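Local coordinates for E2A dna-binding protein (PDB 2WB0) that binds single-stranded DNA and forms multimers that unwind the adenoviral template without ATP during the elongation phase of strand-displacement replication, at residues A[197-202]-A[298-303]. Numbering follows the deposited sequence.
Sequences KQIKAF and ISAPDL
Pro-301 is received by Gln-198, Ile-199 and Phe-202, three side chains on one flank of helix 189-206, in a helix-helix contact that joins the two zinc-binding regions of the protein away from both metal sites. Pro-301 stands in the first turn of helix 300-315, directly after strand 297-299, with Ser-299 at the N-cap; Leu-303 N donates a hydrogen bond to Ser-299 O (2.9 Å). The backbones come closest at Ile-199 and Pro-301, whose CA atoms are 6.5 Å apart. The enclosed part is formed by Ile-199, Ala-300 and Gln-198, all buried. With CG1 of Ile-199 anti to the backbone N (chi1 -170°), its CD1 reaches Ala-300 CB at 3.8 Å and lies equally near the Pro-301 N. Leu-217 touches both Ile-199 and Ala-300, extending this apolar patch to strand 216-220. Gln-198, bent at chi2 (-72°), lays its amide beside the proline, NE2 being 3.5 Å from Pro-301 CG. CG is a carbon, so this is van der Waals contact; the amide's OE1 is hydrogen-bonded to the Ser-266 hydroxyl instead. Toward Phe-202, which is partly exposed, the contact is less enclosed, yet Pro-301 still lies over one ring face. Pro-301 CB makes a CH-pi contact there, 14° off the ring normal. It is displaced toward the CE2 and CZ rim, with Phe-202 CE2 3.7 Å from Pro-301 CB.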
ATOM      1  N   LYS A 197       7.803  12.193   5.330  1.00 14.49           N
ATOM      2  CA  LYS A 197       8.623  13.231   4.677  1.00 14.04           C
ATOM      3  C   LYS A 197       9.359  12.638   3.489  1.00 14.09           C
ATOM      4  O   LYS A 197       9.583  13.323   2.473  1.00 15.03           O
ATOM      5  CB  LYS A 197       9.645  13.812   5.674  1.00 14.87           C
ATOM      6  CG  LYS A 197       8.980  14.880   6.599  1.00 13.97           C
ATOM      7  CD  LYS A 197      10.023  15.464   7.597  1.00 20.72           C
ATOM      8  CE  LYS A 197       9.558  16.786   8.220  1.00 24.34           C
ATOM      9  NZ  LYS A 197      10.258  17.013   9.522  1.00 23.61           N
ATOM     10  N   GLN A 198       9.790  11.383   3.656  1.00 13.09           N
ATOM     11  CA  GLN A 198      10.543  10.654   2.625  1.00 13.26           C
ATOM     12  C   GLN A 198       9.682  10.486   1.384  1.00 12.74           C
ATOM     13  O   GLN A 198      10.165  10.754   0.289  1.00 12.78           O
ATOM     14  CB  GLN A 198      11.003   9.268   3.144  1.00 12.45           C
ATOM     15  CG  GLN A 198      12.026   8.495   2.207  1.00 13.54           C
ATOM     16  CD  GLN A 198      11.429   7.946   0.936  1.00 16.64           C
ATOM     17  OE1 GLN A 198      12.153   7.766  -0.087  1.00 19.96           O
ATOM     18  NE2 GLN A 198      10.122   7.569   0.990  1.00 12.16           N
ATOM     19  N   ILE A 199       8.415  10.072   1.537  1.00 12.42           N
ATOM     20  CA  ILE A 199       7.621   9.819   0.318  1.00 14.14           C
ATOM     21  C   ILE A 199       7.300  11.149  -0.389  1.00 14.28           C
ATOM     22  O   ILE A 199       7.359  11.240  -1.628  1.00 15.48           O
ATOM     23  CB  ILE A 199       6.334   8.940   0.590  1.00 13.38           C
ATOM     24  CG1 ILE A 199       5.722   8.526  -0.767  1.00 12.85           C
ATOM     25  CG2 ILE A 199       5.306   9.669   1.454  1.00 15.70           C
ATOM     26  CD1 ILE A 199       6.719   7.655  -1.638  1.00 14.20           C
ATOM     27  N   LYS A 200       6.987  12.161   0.404  1.00 16.64           N
ATOM     28  CA  LYS A 200       6.713  13.482  -0.136  1.00 17.73           C
ATOM     29  C   LYS A 200       7.938  14.032  -0.893  1.00 17.75           C
ATOM     30  O   LYS A 200       7.814  14.459  -2.039  1.00 19.15           O
ATOM     31  CB  LYS A 200       6.222  14.401   0.940  1.00 17.96           C
ATOM     32  CG  LYS A 200       6.070  15.857   0.455  1.00 24.07           C
ATOM     33  CD  LYS A 200       5.396  16.680   1.590  1.00 28.49           C
ATOM     34  CE  LYS A 200       5.755  18.162   1.443  1.00 35.39           C
ATOM     35  NZ  LYS A 200       5.449  18.966   2.708  1.00 39.39           N
ATOM     36  N   ALA A 201       9.134  13.854  -0.356  1.00 18.10           N
ATOM     37  CA  ALA A 201      10.345  14.263  -1.082  1.00 17.00           C
ATOM     38  C   ALA A 201      10.641  13.434  -2.336  1.00 17.18           C
ATOM     39  O   ALA A 201      11.229  13.910  -3.331  1.00 15.43           O
ATOM     40  CB  ALA A 201      11.627  14.233  -0.105  1.00 15.97           C
ATOM     41  N   PHE A 202      10.345  12.145  -2.261  1.00 15.39           N
ATOM     42  CA  PHE A 202      10.573  11.260  -3.377  1.00 15.72           C
ATOM     43  C   PHE A 202       9.675  11.721  -4.533  1.00 16.29           C
ATOM     44  O   PHE A 202      10.100  11.798  -5.697  1.00 16.16           O
ATOM     45  CB  PHE A 202      10.210   9.823  -2.898  1.00 14.74           C
ATOM     46  CG  PHE A 202      10.553   8.745  -3.858  1.00 16.02           C
ATOM     47  CD1 PHE A 202      11.867   8.257  -3.944  1.00 19.66           C
ATOM     48  CD2 PHE A 202       9.574   8.153  -4.637  1.00 18.64           C
ATOM     49  CE1 PHE A 202      12.197   7.316  -4.803  1.00 18.69           C
ATOM     50  CE2 PHE A 202       9.905   7.147  -5.534  1.00 20.59           C
ATOM     51  CZ  PHE A 202      11.211   6.712  -5.611  1.00 18.71           C
ATOM     52  N   ILE A 298       5.120  -4.111   0.333  1.00 13.04           N
ATOM     53  CA  ILE A 298       5.652  -3.150  -0.647  1.00 11.66           C
ATOM     54  C   ILE A 298       5.820  -1.801  -0.004  1.00 11.42           C
ATOM     55  O   ILE A 298       4.913  -1.338   0.706  1.00 11.40           O
ATOM     56  CB  ILE A 298       4.785  -3.064  -1.926  1.00 10.68           C
ATOM     57  CG1 ILE A 298       5.403  -2.073  -2.942  1.00  9.83           C
ATOM     58  CG2 ILE A 298       3.257  -2.743  -1.546  1.00  8.58           C
ATOM     59  CD1 ILE A 298       4.933  -2.443  -4.430  1.00 12.56           C
ATOM     60  N   SER A 299       6.947  -1.135  -0.275  1.00 11.71           N
ATOM     61  CA  SER A 299       7.263   0.123   0.384  1.00 11.66           C
ATOM     62  C   SER A 299       6.655   1.183  -0.506  1.00 11.26           C
ATOM     63  O   SER A 299       6.437   0.946  -1.716  1.00 12.66           O
ATOM     64  CB  SER A 299       8.802   0.357   0.550  1.00 11.47           C
ATOM     65  OG  SER A 299       9.425   0.398  -0.779  1.00 11.14           O
ATOM     66  N   ALA A 300       6.335   2.341   0.064  1.00 12.21           N
ATOM     67  CA  ALA A 300       5.705   3.406  -0.745  1.00 12.48           C
ATOM     68  C   ALA A 300       6.485   3.880  -2.006  1.00 11.79           C
ATOM     69  O   ALA A 300       5.898   4.081  -3.053  1.00 13.07           O
ATOM     70  CB  ALA A 300       5.304   4.636   0.162  1.00 10.40           C
ATOM     71  N   PRO A 301       7.776   4.060  -1.909  1.00 13.84           N
ATOM     72  CA  PRO A 301       8.454   4.399  -3.181  1.00 13.99           C
ATOM     73  C   PRO A 301       8.421   3.318  -4.223  1.00 13.54           C
ATOM     74  O   PRO A 301       8.321   3.680  -5.411  1.00 13.35           O
ATOM     75  CB  PRO A 301       9.902   4.665  -2.781  1.00 13.91           C
ATOM     76  CG  PRO A 301       9.832   4.871  -1.206  1.00 16.11           C
ATOM     77  CD  PRO A 301       8.724   3.961  -0.776  1.00 12.67           C
ATOM     78  N   ASP A 302       8.506   2.027  -3.829  1.00 11.99           N
ATOM     79  CA  ASP A 302       8.453   0.925  -4.804  1.00 12.09           C
ATOM     80  C   ASP A 302       7.061   0.860  -5.345  1.00 11.58           C
ATOM     81  O   ASP A 302       6.906   0.527  -6.513  1.00 11.80           O
ATOM     82  CB  ASP A 302       8.870  -0.429  -4.155  1.00 10.16           C
ATOM     83  CG  ASP A 302      10.326  -0.442  -3.819  1.00 16.35           C
ATOM     84  OD1 ASP A 302      11.016   0.467  -4.357  1.00 14.66           O
ATOM     85  OD2 ASP A 302      10.759  -1.276  -3.001  1.00 13.71           O
ATOM     86  N   LEU A 303       6.050   1.195  -4.537  1.00 10.99           N
ATOM     87  CA  LEU A 303       4.654   1.188  -5.061  1.00 12.66           C
ATOM     88  C   LEU A 303       4.445   2.253  -6.170  1.00 12.65           C
ATOM     89  O   LEU A 303       3.811   2.002  -7.216  1.00 12.75           O
ATOM     90  CB  LEU A 303       3.648   1.433  -3.928  1.00 11.83           C
ATOM     91  CG  LEU A 303       2.228   0.839  -3.970  1.00 17.45           C
ATOM     92  CD1 LEU A 303       1.252   1.532  -2.996  1.00 13.62           C
ATOM     93  CD2 LEU A 303       1.604   0.215  -5.248  1.00 12.28           C
TER